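Local coordinates for hypothetical protein (Sus scrofa, PDB 3WOC), which binds heparin as a prostate-derived, jacalin-like glycoprotein lectin found on boar sperm, and probably plays a part in capacitation, at residues Lys58-Ile63 / Ala94-Glu99; Ile71-Arg76 / Val84-Asn89; Gly26-Val31 / Ser39-Tyr44; Glu116-Gln121 / Thr128-Thr133. One frame throughout, in Å; residues are numbered along the deposited sequence.

Contact 1 (Lys58-Ile63 / Ala94-Glu99); sequences KAHELI and ASFGLE
Where His60 and Leu62 meet Phe96 and Ala94, strands 58-63 and 94-97 run nearly antiparallel, at 162° to each other, but their axes come no closer than 8.1 Å, too far apart for backbone pairing, so side chains fill the gap, the Phe96 ring reaching the backbone of 58-63 as well. Phe96 does most of the work. Its CG sits anti to its own carbonyl carbon (chi1 -52°), and the ring then meets 58-63 rim first. CD1 lies 3.5 Å from His60 CB, and at the far end of the ring CZ is 3.9 Å from Leu62 CB. Between these, Glu61 N also lies near the ring plane, opposite CE1, so one edge of the phenyl group follows the chain from His60 to Leu62. His60 contributes its methylene to this contact; its ND1 turns back along its own strand in a weak bond of 2.8 Å to Lys58 O, with a second weak bond to Val29 O. Leu62, two residues on, also faces 94-97. With CG anti to the backbone N (chi1 170°), its branch comes round the small methyl of Ala94, and CD1 rests 3.7 Å from Ala94 CB. Glu61, between the two inward-facing residues, points away and forms a salt bridge with Arg28. Phe96 and Leu62 are buried, while His60 and Ala94 keep some exposure. Each strand is the outermost of its own four-stranded antiparallel sheet, and this meeting of edge strands from two sheets, packed through apolar side chains, is characteristic of the beta-prism fold of jacalin-like lectins.

Contact 2 (Ile71-Arg76 / Val84-Asn89); sequences ISIYGR and VTLITN
Ile71 and Ser72 both face Ile87, a classic beta bulge in the hairpin formed by strands 70-77 and 81-88, the central pair of one sheet of the prism. Ile71 N donates to Ile87 O at 3.0 Å, almost straight at 170°, and Ile87 N in turn donates to Ser72 O over 3.0 Å. Beyond the bulge the antiparallel pairing is regular. Tyr74 and Thr85 form a hydrogen-bonded pair, with Tyr74 N 3.1 Å from Thr85 O and Thr85 N only 2.8 Å from Tyr74 O. Next to it, Gly75 brings the backbones close: its CA is 4.3 Å from Val84 CA in a non-hydrogen-bonded pair. Ile73, Val84 and Leu86 project from one face of the sheet. Ile73 and Leu86 run alongside each other, with Ile73 CG1 3.7 Å from Leu86 CD2. Ile73 holds CG1 beside its backbone N (chi1 -61°), which leaves CG2 on the other side to touch Val84 CG2 at 4.0 Å. Ile73 also packs on Phe132 and Trp134 of strand 127-135, so this face looks inward. The other face carries Ser72, Tyr74, Thr85 and Ile87. At the bulge, the tip of Ile71 reaches over to Ile87, CD1 to CG1 at 3.7 Å, and farther along Tyr74 OH has a weak bond to Glu99. The chemistry thus divides the hairpin in two: an all-aliphatic face belonging to the protein interior, and a mixed face on which Tyr74, Thr85 and Ile87 are partly exposed while Ser72 is buried and packs on Phe105.

Contact 3 (Gly26-Val31 / Ser39-Tyr44); sequences GIRVFV and SIQVRY
Backbone hydrogen bonds join Arg28 to Gln41 in both directions: Arg28 N donates to Gln41 O at 2.7 Å, and Gln41 N to Arg28 O at 2.8 Å, the second more bent at 141°. To one side Phe30 N reaches Ser39 O over 3.0 Å. To the other, Arg43 N approaches Gly26 O at 3.1 Å from well above the carbonyl plane, 49° out of it. The same strands add a CA-H...O contact, Ile40 CA lying 3.2 Å from Arg28 O. This is the hairpin of strands 24-31 and 37-44, the middle pair of one four-stranded sheet of the jacalin-like beta-prism. Polar side chains meet on the face bearing Arg28, Phe30, Ser39, Gln41 and Arg43. The Arg28 and Gln41 chains extend together from the sheet, and the Arg28 chain bends at chi3 (-81°). Its NH1 makes only a weak bond of 3.4 Å to Gln41 OE1, the guanidinium and amide planes being almost perpendicular; stronger partners are Glu61 for Arg28 and Ser49 O for Gln41 NE2. Ser39 OG, 3.4 Å from Phe30 CB, is buried here without a polar partner. Apolar packing takes the opposite face, where Val29 CG2 touches Ile40 CG2 at 4.0 Å and Ile27 turns its CD1 toward Ile40 and Gln41 O.

Contact 4 (Glu116-Gln121 / Thr128-Thr133); sequences EGVYGQ and TGIGFT
Tyr119 lies flat across the opposite strand, its ring face laid over Gly131. The CA of Gly131 stands 3.7 Å from the centroid of the Tyr119 ring and 17° off its normal, a CH-pi contact. Tyr119 CG takes the position between its own backbone N and carbonyl carbon (chi1 62°), and Gly131, having no side chain, presents its bare backbone to the ring. At the ring edge Thr133 CG2 adds a contact of 3.8 Å with Tyr119 CD2. Beneath the ring the strands are tied both ways, Tyr119 N to Gly131 O and Gly131 N to Tyr119 O. A classic beta bulge marks each end of the pairing. At one, Glu116 and Gly117 both face Thr133, with Glu116 N 3.2 Å from Thr133 O and Gly117 N in a weaker bond to the same oxygen. At the other, Gln121 O receives Thr128 N at 2.8 Å and Gly129 N at 3.1 Å, both donors lying on one side of the carbonyl plane. The Gln121 side chain, stretched out past CG, closes over this bulge and donates from NE2 to Thr128 OG1 at 2.8 Å. On the reverse face Val118 CG2 packs against Ile130 CG1 at 3.9 Å. A bound dioxane, probably from the crystallisation liquor, lies about 3 Å from the Gln121 side chain. The arrangement is the hairpin of strands 114-122 and 127-135 in the beta-prism; in jacalin-like lectins the loop joining the last two strands commonly contributes to the carbohydrate site.

In the fold
Following the chain from the N terminus, contact 3 closes first, a short hairpin loop between 26-31 and 39-44. Strand 58-63 then joins that sheet beside 24-31 and opens contact 1, whose 30-residue loop returns at 94-99. Contact 2, the hairpin of 71-76 and 84-89, is nested inside it, and 93-97 pairs with 81-88, so contact 1 ties the sheet of contact 3 to that of contact 2. Contact 4 comes last, in series with the others, in the third sheet. None of the loops cross. The sheets meet internally: Leu86 touches Ile27, Ile73 touches Phe132, and Ile40 approaches Val118, joining contacts 2, 3 and 4 around the prism interior.

Contact 1 (Lys58-Ile63 / Ala94-Glu99)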
loop_
_atom_site.group_PDB
_atom_site.type_symbol
_atom_site.label_atom_id
_atom_site.label_comp_id
_atom_site.label_asym_id
_atom_site.label_seq_id
_atom_site.Cartn_x
_atom_site.Cartn_y
_atom_site.Cartn_z
ATOM N N LYS A 58 9.327 7.647 9.168
ATOM C CA LYS A 58 10.458 6.765 8.885
ATOM C C LYS A 58 10.062 5.606 7.974
ATOM O O LYS A 58 8.989 5.021 8.124
ATOM C CB LYS A 58 11.129 6.258 10.177
ATOM C CG LYS A 58 10.195 5.975 11.361
ATOM C CD LYS A 58 10.164 7.145 12.353
ATOM C CE LYS A 58 9.047 6.999 13.387
ATOM N NZ LYS A 58 9.332 5.941 14.401
ATOM N N ALA A 59 10.945 5.287 7.030
ATOM C CA ALA A 59 10.709 4.235 6.043
ATOM C C ALA A 59 10.779 2.840 6.646
ATOM O O ALA A 59 11.719 2.509 7.372
ATOM C CB ALA A 59 11.697 4.358 4.886
ATOM N N HIS A 60 9.765 2.036 6.344
ATOM C CA HIS A 60 9.734 0.624 6.695
ATOM C C HIS A 60 9.558 -0.159 5.401
ATOM O O HIS A 60 8.781 0.247 4.534
ATOM C CB HIS A 60 8.569 0.321 7.637
ATOM C CG HIS A 60 8.597 1.099 8.916
ATOM N ND1 HIS A 60 8.309 2.447 8.978
ATOM C CD2 HIS A 60 8.854 0.712 10.188
ATOM C CE1 HIS A 60 8.401 2.858 10.230
ATOM N NE2 HIS A 60 8.729 1.825 10.985
ATOM N N GLU A 61 10.272 -1.271 5.264
ATOM C CA GLU A 61 10.230 -2.049 4.027
ATOM C C GLU A 61 9.971 -3.536 4.236
ATOM O O GLU A 61 10.480 -4.144 5.181
ATOM C CB GLU A 61 11.528 -1.873 3.239
ATOM C CG GLU A 61 11.665 -0.540 2.528
ATOM C CD GLU A 61 13.066 -0.295 1.997
ATOM O OE1 GLU A 61 13.447 0.886 1.854
ATOM O OE2 GLU A 61 13.791 -1.277 1.726
ATOM N N LEU A 62 9.158 -4.102 3.350
ATOM C CA LEU A 62 9.114 -5.540 3.143
ATOM C C LEU A 62 9.707 -5.801 1.770
ATOM O O LEU A 62 9.173 -5.341 0.760
ATOM C CB LEU A 62 7.683 -6.088 3.225
ATOM C CG LEU A 62 7.452 -7.545 2.788
ATOM C CD1 LEU A 62 8.129 -8.552 3.720
ATOM C CD2 LEU A 62 5.964 -7.850 2.662
ATOM N N ILE A 63 10.825 -6.516 1.739
ATOM C CA ILE A 63 11.462 -6.872 0.478
ATOM C C ILE A 63 11.098 -8.310 0.130
ATOM O O ILE A 63 11.385 -9.242 0.886
ATOM C CB ILE A 63 13.002 -6.651 0.506
ATOM C CG1 ILE A 63 13.347 -5.205 0.914
ATOM C CG2 ILE A 63 13.633 -7.015 -0.841
ATOM C CD1 ILE A 63 12.726 -4.107 0.039
ATOM N N ALA A 94 4.266 -8.962 7.149
ATOM C CA ALA A 94 4.995 -7.760 7.533
ATOM C C ALA A 94 4.036 -6.677 8.016
ATOM O O ALA A 94 3.222 -6.170 7.245
ATOM C CB ALA A 94 5.844 -7.259 6.372
ATOM N N SER A 95 4.138 -6.338 9.300
ATOM C CA SER A 95 3.245 -5.367 9.926
ATOM C C SER A 95 3.824 -3.956 9.938
ATOM O O SER A 95 4.986 -3.751 10.303
ATOM C CB SER A 95 2.889 -5.799 11.348
ATOM O OG SER A 95 2.022 -6.917 11.335
ATOM N N PHE A 96 2.996 -2.995 9.533
ATOM C CA PHE A 96 3.367 -1.582 9.506
ATOM C C PHE A 96 2.288 -0.775 10.219
ATOM O O PHE A 96 1.105 -1.032 10.036
ATOM C CB PHE A 96 3.506 -1.078 8.062
ATOM C CG PHE A 96 4.403 -1.922 7.196
ATOM C CD1 PHE A 96 5.745 -1.601 7.044
ATOM C CD2 PHE A 96 3.903 -3.031 6.519
ATOM C CE1 PHE A 96 6.583 -2.378 6.239
ATOM C CE2 PHE A 96 4.731 -3.813 5.718
ATOM C CZ PHE A 96 6.071 -3.486 5.575
ATOM N N GLY A 97 2.704 0.193 11.032
ATOM C CA GLY A 97 1.771 1.092 11.712
ATOM C C GLY A 97 1.142 0.555 12.987
ATOM O O GLY A 97 1.375 -0.588 13.381
ATOM N N LEU A 98 0.327 1.393 13.624
ATOM C CA LEU A 98 -0.296 1.072 14.906
ATOM C C LEU A 98 -1.675 0.439 14.719
ATOM O O LEU A 98 -2.507 0.956 13.973
ATOM C CB LEU A 98 -0.393 2.341 15.768
ATOM C CG LEU A 98 -1.009 2.296 17.170
ATOM C CD1 LEU A 98 -0.119 1.549 18.157
ATOM C CD2 LEU A 98 -1.280 3.710 17.660
ATOM N N GLU A 99 -1.915 -0.675 15.406
ATOM C CA GLU A 99 -3.189 -1.388 15.315
ATOM C C GLU A 99 -4.313 -0.690 16.071
ATOM O O GLU A 99 -4.539 -0.970 17.254
ATOM C CB GLU A 99 -3.046 -2.808 15.853
ATOM C CG GLU A 99 -2.465 -3.806 14.885
ATOM C CD GLU A 99 -2.676 -5.226 15.359
ATOM O OE1 GLU A 99 -3.848 -5.656 15.439
ATOM O OE2 GLU A 99 -1.675 -5.911 15.655
#

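Contact 2 (Ile71-Arg76 / Val84-Asn89)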
loop_
_atom_site.group_PDB
_atom_site.type_symbol
_atom_site.label_atom_id
_atom_site.label_comp_id
_atom_site.label_asym_id
_atom_site.label_seq_id
_atom_site.Cartn_x
_atom_site.Cartn_y
_atom_site.Cartn_z
ATOM N N ILE A 71 -0.468 -11.678 -1.345
ATOM C CA ILE A 71 -1.743 -12.308 -1.720
ATOM C C ILE A 71 -2.954 -11.852 -0.893
ATOM O O ILE A 71 -4.097 -12.052 -1.310
ATOM C CB ILE A 71 -1.647 -13.866 -1.817
ATOM C CG1 ILE A 71 -1.053 -14.478 -0.547
ATOM C CG2 ILE A 71 -0.838 -14.276 -3.040
ATOM C CD1 ILE A 71 -2.088 -14.923 0.462
ATOM N N SER A 72 -2.708 -11.259 0.276
ATOM C CA SER A 72 -3.788 -10.653 1.073
ATOM C C SER A 72 -3.296 -9.532 1.987
ATOM O O SER A 72 -2.115 -9.464 2.322
ATOM C CB SER A 72 -4.569 -11.711 1.869
ATOM O OG SER A 72 -3.794 -12.265 2.916
ATOM N N ILE A 73 -4.210 -8.648 2.379
ATOM C CA ILE A 73 -3.861 -7.490 3.200
ATOM C C ILE A 73 -4.890 -7.233 4.302
ATOM O O ILE A 73 -6.052 -6.925 4.029
ATOM C CB ILE A 73 -3.652 -6.210 2.335
ATOM C CG1 ILE A 73 -2.497 -6.425 1.349
ATOM C CG2 ILE A 73 -3.377 -4.984 3.223
ATOM C CD1 ILE A 73 -2.471 -5.482 0.187
ATOM N N TYR A 74 -4.448 -7.374 5.546
ATOM C CA TYR A 74 -5.251 -6.996 6.703
ATOM C C TYR A 74 -4.816 -5.610 7.174
ATOM O O TYR A 74 -3.625 -5.299 7.184
ATOM C CB TYR A 74 -5.118 -8.043 7.818
ATOM C CG TYR A 74 -5.442 -7.552 9.220
ATOM C CD1 TYR A 74 -4.432 -7.386 10.163
ATOM C CD2 TYR A 74 -6.755 -7.266 9.608
ATOM C CE1 TYR A 74 -4.706 -6.939 11.450
ATOM C CE2 TYR A 74 -7.041 -6.820 10.900
ATOM C CZ TYR A 74 -6.007 -6.662 11.812
ATOM O OH TYR A 74 -6.255 -6.226 13.091
ATOM N N GLY A 75 -5.785 -4.780 7.544
ATOM C CA GLY A 75 -5.483 -3.441 8.026
ATOM C C GLY A 75 -6.456 -2.869 9.036
ATOM O O GLY A 75 -7.462 -3.491 9.384
ATOM N N ARG A 76 -6.132 -1.671 9.512
ATOM C CA ARG A 76 -6.976 -0.920 10.434
ATOM C C ARG A 76 -6.867 0.576 10.133
ATOM O O ARG A 76 -5.830 1.045 9.667
ATOM C CB ARG A 76 -6.592 -1.204 11.894
ATOM C CG ARG A 76 -6.912 -2.616 12.361
ATOM C CD ARG A 76 -6.953 -2.724 13.869
ATOM N NE ARG A 76 -7.345 -4.063 14.305
ATOM C CZ ARG A 76 -8.604 -4.489 14.417
ATOM N NH1 ARG A 76 -9.618 -3.684 14.122
ATOM N NH2 ARG A 76 -8.849 -5.728 14.825
ATOM N N VAL A 84 -1.211 -1.680 8.427
ATOM C CA VAL A 84 -1.281 -2.645 7.337
ATOM C C VAL A 84 -0.352 -3.822 7.638
ATOM O O VAL A 84 0.807 -3.628 8.000
ATOM C CB VAL A 84 -0.977 -1.972 5.966
ATOM C CG1 VAL A 84 -0.068 -2.818 5.098
ATOM C CG2 VAL A 84 -2.271 -1.655 5.231
ATOM N N THR A 85 -0.889 -5.037 7.542
ATOM C CA THR A 85 -0.062 -6.245 7.508
ATOM C C THR A 85 -0.271 -7.005 6.200
ATOM O O THR A 85 -1.380 -7.440 5.882
ATOM C CB THR A 85 -0.241 -7.182 8.742
ATOM O OG1 THR A 85 0.135 -8.523 8.388
ATOM C CG2 THR A 85 -1.660 -7.203 9.215
ATOM N N LEU A 86 0.820 -7.138 5.452
ATOM C CA LEU A 86 0.824 -7.798 4.157
ATOM C C LEU A 86 1.224 -9.252 4.333
ATOM O O LEU A 86 2.213 -9.548 5.005
ATOM C CB LEU A 86 1.824 -7.112 3.229
ATOM C CG LEU A 86 1.851 -5.583 3.202
ATOM C CD1 LEU A 86 3.215 -5.115 2.771
ATOM C CD2 LEU A 86 0.776 -5.023 2.282
ATOM N N ILE A 87 0.457 -10.159 3.735
ATOM C CA ILE A 87 0.768 -11.581 3.837
ATOM C C ILE A 87 1.178 -12.145 2.468
ATOM O O ILE A 87 0.579 -11.813 1.443
ATOM C CB ILE A 87 -0.372 -12.396 4.568
ATOM C CG1 ILE A 87 -1.009 -13.469 3.681
ATOM C CG2 ILE A 87 -1.418 -11.470 5.213
ATOM C CD1 ILE A 87 -0.504 -14.865 3.975
ATOM N N THR A 88 2.225 -12.967 2.460
ATOM C CA THR A 88 2.778 -13.502 1.211
ATOM C C THR A 88 2.333 -14.936 0.936
ATOM O O THR A 88 1.892 -15.644 1.841
ATOM C CB THR A 88 4.335 -13.452 1.177
ATOM O OG1 THR A 88 4.873 -14.371 2.139
ATOM C CG2 THR A 88 4.858 -12.041 1.454
ATOM N N ASN A 89 2.466 -15.348 -0.325
ATOM C CA ASN A 89 2.235 -16.734 -0.750
ATOM C C ASN A 89 3.270 -17.721 -0.198
ATOM O O ASN A 89 3.137 -18.937 -0.373
ATOM C CB ASN A 89 2.162 -16.824 -2.287
ATOM C CG ASN A 89 3.482 -16.468 -2.981
ATOM O OD1 ASN A 89 3.688 -16.826 -4.138
ATOM N ND2 ASN A 89 4.367 -15.764 -2.287
#

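Contact 3 (Gly26-Val31 / Ser39-Tyr44)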
loop_
_atom_site.group_PDB
_atom_site.type_symbol
_atom_site.label_atom_id
_atom_site.label_comp_id
_atom_site.label_asym_id
_atom_site.label_seq_id
_atom_site.Cartn_x
_atom_site.Cartn_y
_atom_site.Cartn_z
ATOM N N GLY A 26 8.803 -5.327 -3.825
ATOM C CA GLY A 26 9.002 -4.712 -2.521
ATOM C C GLY A 26 7.968 -3.651 -2.211
ATOM O O GLY A 26 7.257 -3.176 -3.100
ATOM N N ILE A 27 7.896 -3.273 -0.939
ATOM C CA ILE A 27 6.917 -2.297 -0.473
ATOM C C ILE A 27 7.531 -1.419 0.620
ATOM O O ILE A 27 8.171 -1.917 1.547
ATOM C CB ILE A 27 5.616 -3.004 0.016
ATOM C CG1 ILE A 27 4.357 -2.193 -0.342
ATOM C CG2 ILE A 27 5.712 -3.389 1.490
ATOM C CD1 ILE A 27 4.086 -0.957 0.514
ATOM N N ARG A 28 7.340 -0.111 0.491
ATOM C CA ARG A 28 7.876 0.852 1.444
ATOM C C ARG A 28 6.747 1.650 2.092
ATOM O O ARG A 28 5.986 2.334 1.407
ATOM C CB ARG A 28 8.868 1.787 0.748
ATOM C CG ARG A 28 9.775 2.572 1.680
ATOM C CD ARG A 28 10.768 3.407 0.883
ATOM N NE ARG A 28 11.912 2.626 0.425
ATOM C CZ ARG A 28 12.780 3.026 -0.500
ATOM N NH1 ARG A 28 12.639 4.205 -1.094
ATOM N NH2 ARG A 28 13.793 2.239 -0.837
ATOM N N VAL A 29 6.641 1.543 3.413
ATOM C CA VAL A 29 5.626 2.266 4.174
ATOM C C VAL A 29 6.287 3.257 5.135
ATOM O O VAL A 29 7.176 2.892 5.906
ATOM C CB VAL A 29 4.689 1.299 4.943
ATOM C CG1 VAL A 29 3.734 2.062 5.843
ATOM C CG2 VAL A 29 3.906 0.429 3.972
ATOM N N PHE A 30 5.850 4.513 5.072
ATOM C CA PHE A 30 6.357 5.558 5.953
ATOM C C PHE A 30 5.400 5.799 7.116
ATOM O O PHE A 30 4.231 6.141 6.915
ATOM C CB PHE A 30 6.598 6.846 5.169
ATOM C CG PHE A 30 7.779 6.781 4.241
ATOM C CD1 PHE A 30 8.984 7.386 4.589
ATOM C CD2 PHE A 30 7.691 6.119 3.019
ATOM C CE1 PHE A 30 10.085 7.335 3.732
ATOM C CE2 PHE A 30 8.782 6.058 2.156
ATOM C CZ PHE A 30 9.982 6.669 2.511
ATOM N N VAL A 31 5.905 5.600 8.330
ATOM C CA VAL A 31 5.112 5.741 9.548
ATOM C C VAL A 31 5.647 6.893 10.403
ATOM O O VAL A 31 6.860 7.037 10.583
ATOM C CB VAL A 31 5.084 4.414 10.358
ATOM C CG1 VAL A 31 4.349 4.585 11.685
ATOM C CG2 VAL A 31 4.437 3.298 9.540
ATOM N N SER A 39 2.608 7.664 3.868
ATOM C CA SER A 39 2.781 7.464 2.435
ATOM C C SER A 39 3.232 6.036 2.147
ATOM O O SER A 39 3.736 5.348 3.040
ATOM C CB SER A 39 3.800 8.457 1.871
ATOM O OG SER A 39 5.052 8.332 2.517
ATOM N N ILE A 40 3.028 5.579 0.912
ATOM C CA ILE A 40 3.624 4.315 0.476
ATOM C C ILE A 40 4.460 4.458 -0.790
ATOM O O ILE A 40 4.377 5.456 -1.510
ATOM C CB ILE A 40 2.605 3.129 0.322
ATOM C CG1 ILE A 40 1.776 3.244 -0.970
ATOM C CG2 ILE A 40 1.775 2.924 1.605
ATOM C CD1 ILE A 40 0.408 3.858 -0.806
ATOM N N GLN A 41 5.278 3.441 -1.036
ATOM C CA GLN A 41 6.088 3.354 -2.231
ATOM C C GLN A 41 6.189 1.878 -2.595
ATOM O O GLN A 41 6.367 1.021 -1.727
ATOM C CB GLN A 41 7.469 3.960 -1.978
ATOM C CG GLN A 41 8.119 4.565 -3.208
ATOM C CD GLN A 41 9.327 5.438 -2.885
ATOM O OE1 GLN A 41 9.622 5.717 -1.720
ATOM N NE2 GLN A 41 10.029 5.873 -3.921
ATOM N N VAL A 42 6.047 1.585 -3.881
ATOM C CA VAL A 42 6.071 0.211 -4.364
ATOM C C VAL A 42 7.210 0.031 -5.371
ATOM O O VAL A 42 7.412 0.875 -6.240
ATOM C CB VAL A 42 4.678 -0.206 -4.943
ATOM C CG1 VAL A 42 4.109 0.870 -5.846
ATOM C CG2 VAL A 42 4.733 -1.547 -5.664
ATOM N N ARG A 43 7.967 -1.054 -5.229
ATOM C CA ARG A 43 9.058 -1.342 -6.161
ATOM C C ARG A 43 8.643 -2.346 -7.227
ATOM O O ARG A 43 8.221 -3.460 -6.913
ATOM C CB ARG A 43 10.303 -1.838 -5.425
ATOM C CG ARG A 43 11.570 -1.828 -6.279
ATOM C CD ARG A 43 12.762 -2.365 -5.511
ATOM N NE ARG A 43 12.555 -3.748 -5.088
ATOM C CZ ARG A 43 13.494 -4.525 -4.554
ATOM N NH1 ARG A 43 14.726 -4.064 -4.376
ATOM N NH2 ARG A 43 13.198 -5.773 -4.205
ATOM N N TYR A 44 8.761 -1.928 -8.486
ATOM C CA TYR A 44 8.491 -2.787 -9.634
ATOM C C TYR A 44 9.825 -3.151 -10.277
ATOM O O TYR A 44 10.535 -2.281 -10.790
ATOM C CB TYR A 44 7.594 -2.076 -10.653
ATOM C CG TYR A 44 6.263 -1.596 -10.113
ATOM C CD1 TYR A 44 5.193 -2.475 -9.951
ATOM C CD2 TYR A 44 6.068 -0.256 -9.788
ATOM C CE1 TYR A 44 3.965 -2.036 -9.464
ATOM C CE2 TYR A 44 4.845 0.197 -9.303
ATOM C CZ TYR A 44 3.797 -0.698 -9.144
ATOM O OH TYR A 44 2.584 -0.254 -8.662
#

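Contact 4 (Glu116-Gln121 / Thr128-Thr133)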
loop_
_atom_site.group_PDB
_atom_site.type_symbol
_atom_site.label_atom_id
_atom_site.label_comp_id
_atom_site.label_asym_id
_atom_site.label_seq_id
_atom_site.Cartn_x
_atom_site.Cartn_y
_atom_site.Cartn_z
ATOM N N GLU A 116 -0.554 -6.272 -7.620
ATOM C CA GLU A 116 0.260 -5.654 -8.665
ATOM C C GLU A 116 0.053 -4.143 -8.764
ATOM O O GLU A 116 0.631 -3.489 -9.633
ATOM C CB GLU A 116 0.085 -6.359 -10.027
ATOM C CG GLU A 116 -1.353 -6.567 -10.492
ATOM C CD GLU A 116 -1.452 -7.410 -11.770
ATOM O OE1 GLU A 116 -2.410 -7.194 -12.548
ATOM O OE2 GLU A 116 -0.590 -8.293 -11.996
ATOM N N GLY A 117 -0.749 -3.595 -7.854
ATOM C CA GLY A 117 -0.986 -2.156 -7.787
ATOM C C GLY A 117 -1.729 -1.689 -6.549
ATOM O O GLY A 117 -2.312 -2.489 -5.818
ATOM N N VAL A 118 -1.706 -0.376 -6.326
ATOM C CA VAL A 118 -2.402 0.253 -5.203
ATOM C C VAL A 118 -2.899 1.658 -5.576
ATOM O O VAL A 118 -2.247 2.388 -6.331
ATOM C CB VAL A 118 -1.533 0.249 -3.882
ATOM C CG1 VAL A 118 -0.083 0.603 -4.157
ATOM C CG2 VAL A 118 -2.118 1.160 -2.801
ATOM N N TYR A 119 -4.076 2.009 -5.067
ATOM C CA TYR A 119 -4.646 3.336 -5.263
ATOM C C TYR A 119 -5.197 3.857 -3.936
ATOM O O TYR A 119 -5.425 3.085 -3.008
ATOM C CB TYR A 119 -5.737 3.316 -6.350
ATOM C CG TYR A 119 -6.929 2.430 -6.041
ATOM C CD1 TYR A 119 -8.087 2.964 -5.486
ATOM C CD2 TYR A 119 -6.894 1.058 -6.303
ATOM C CE1 TYR A 119 -9.184 2.161 -5.199
ATOM C CE2 TYR A 119 -7.990 0.245 -6.021
ATOM C CZ TYR A 119 -9.128 0.806 -5.467
ATOM O OH TYR A 119 -10.210 0.012 -5.176
ATOM N N GLY A 120 -5.408 5.162 -3.844
ATOM C CA GLY A 120 -5.921 5.722 -2.612
ATOM C C GLY A 120 -6.054 7.223 -2.534
ATOM O O GLY A 120 -5.836 7.947 -3.511
ATOM N N GLN A 121 -6.425 7.663 -1.335
ATOM C CA GLN A 121 -6.666 9.055 -1.010
ATOM C C GLN A 121 -5.739 9.442 0.143
ATOM O O GLN A 121 -5.569 8.673 1.092
ATOM C CB GLN A 121 -8.132 9.220 -0.594
ATOM C CG GLN A 121 -8.562 10.635 -0.222
ATOM C CD GLN A 121 -9.917 10.666 0.455
ATOM O OE1 GLN A 121 -10.880 11.208 -0.087
ATOM N NE2 GLN A 121 -10.007 10.063 1.638
ATOM N N THR A 128 -5.698 8.414 3.836
ATOM C CA THR A 128 -7.035 8.414 4.428
ATOM C C THR A 128 -7.936 7.345 3.822
ATOM O O THR A 128 -8.967 6.995 4.395
ATOM C CB THR A 128 -7.716 9.792 4.276
ATOM O OG1 THR A 128 -7.558 10.258 2.932
ATOM C CG2 THR A 128 -7.095 10.798 5.219
ATOM N N GLY A 129 -7.544 6.844 2.655
ATOM C CA GLY A 129 -8.262 5.772 1.970
ATOM C C GLY A 129 -7.315 4.953 1.113
ATOM O O GLY A 129 -6.412 5.497 0.471
ATOM N N ILE A 130 -7.516 3.640 1.097
ATOM C CA ILE A 130 -6.631 2.760 0.335
ATOM C C ILE A 130 -7.384 1.634 -0.376
ATOM O O ILE A 130 -8.340 1.066 0.160
ATOM C CB ILE A 130 -5.449 2.219 1.209
ATOM C CG1 ILE A 130 -4.331 1.646 0.315
ATOM C CG2 ILE A 130 -5.946 1.222 2.266
ATOM C CD1 ILE A 130 -2.962 1.552 0.976
ATOM N N GLY A 131 -6.944 1.340 -1.596
ATOM C CA GLY A 131 -7.499 0.256 -2.391
ATOM C C GLY A 131 -6.411 -0.514 -3.114
ATOM O O GLY A 131 -5.283 -0.031 -3.259
ATOM N N PHE A 132 -6.760 -1.705 -3.589
ATOM C CA PHE A 132 -5.782 -2.632 -4.145
ATOM C C PHE A 132 -6.242 -3.253 -5.455
ATOM O O PHE A 132 -7.405 -3.642 -5.592
ATOM C CB PHE A 132 -5.460 -3.722 -3.124
ATOM C CG PHE A 132 -5.109 -3.186 -1.768
ATOM C CD1 PHE A 132 -3.837 -2.680 -1.515
ATOM C CD2 PHE A 132 -6.056 -3.153 -0.753
ATOM C CE1 PHE A 132 -3.518 -2.165 -0.264
ATOM C CE2 PHE A 132 -5.739 -2.641 0.499
ATOM C CZ PHE A 132 -4.470 -2.150 0.742
ATOM N N THR A 133 -5.323 -3.327 -6.416
ATOM C CA THR A 133 -5.577 -3.993 -7.697
ATOM C C THR A 133 -4.783 -5.297 -7.778
ATOM O O THR A 133 -3.603 -5.345 -7.416
ATOM C CB THR A 133 -5.251 -3.093 -8.915
ATOM O OG1 THR A 133 -3.838 -3.083 -9.151
ATOM C CG2 THR A 133 -5.746 -1.665 -8.696
#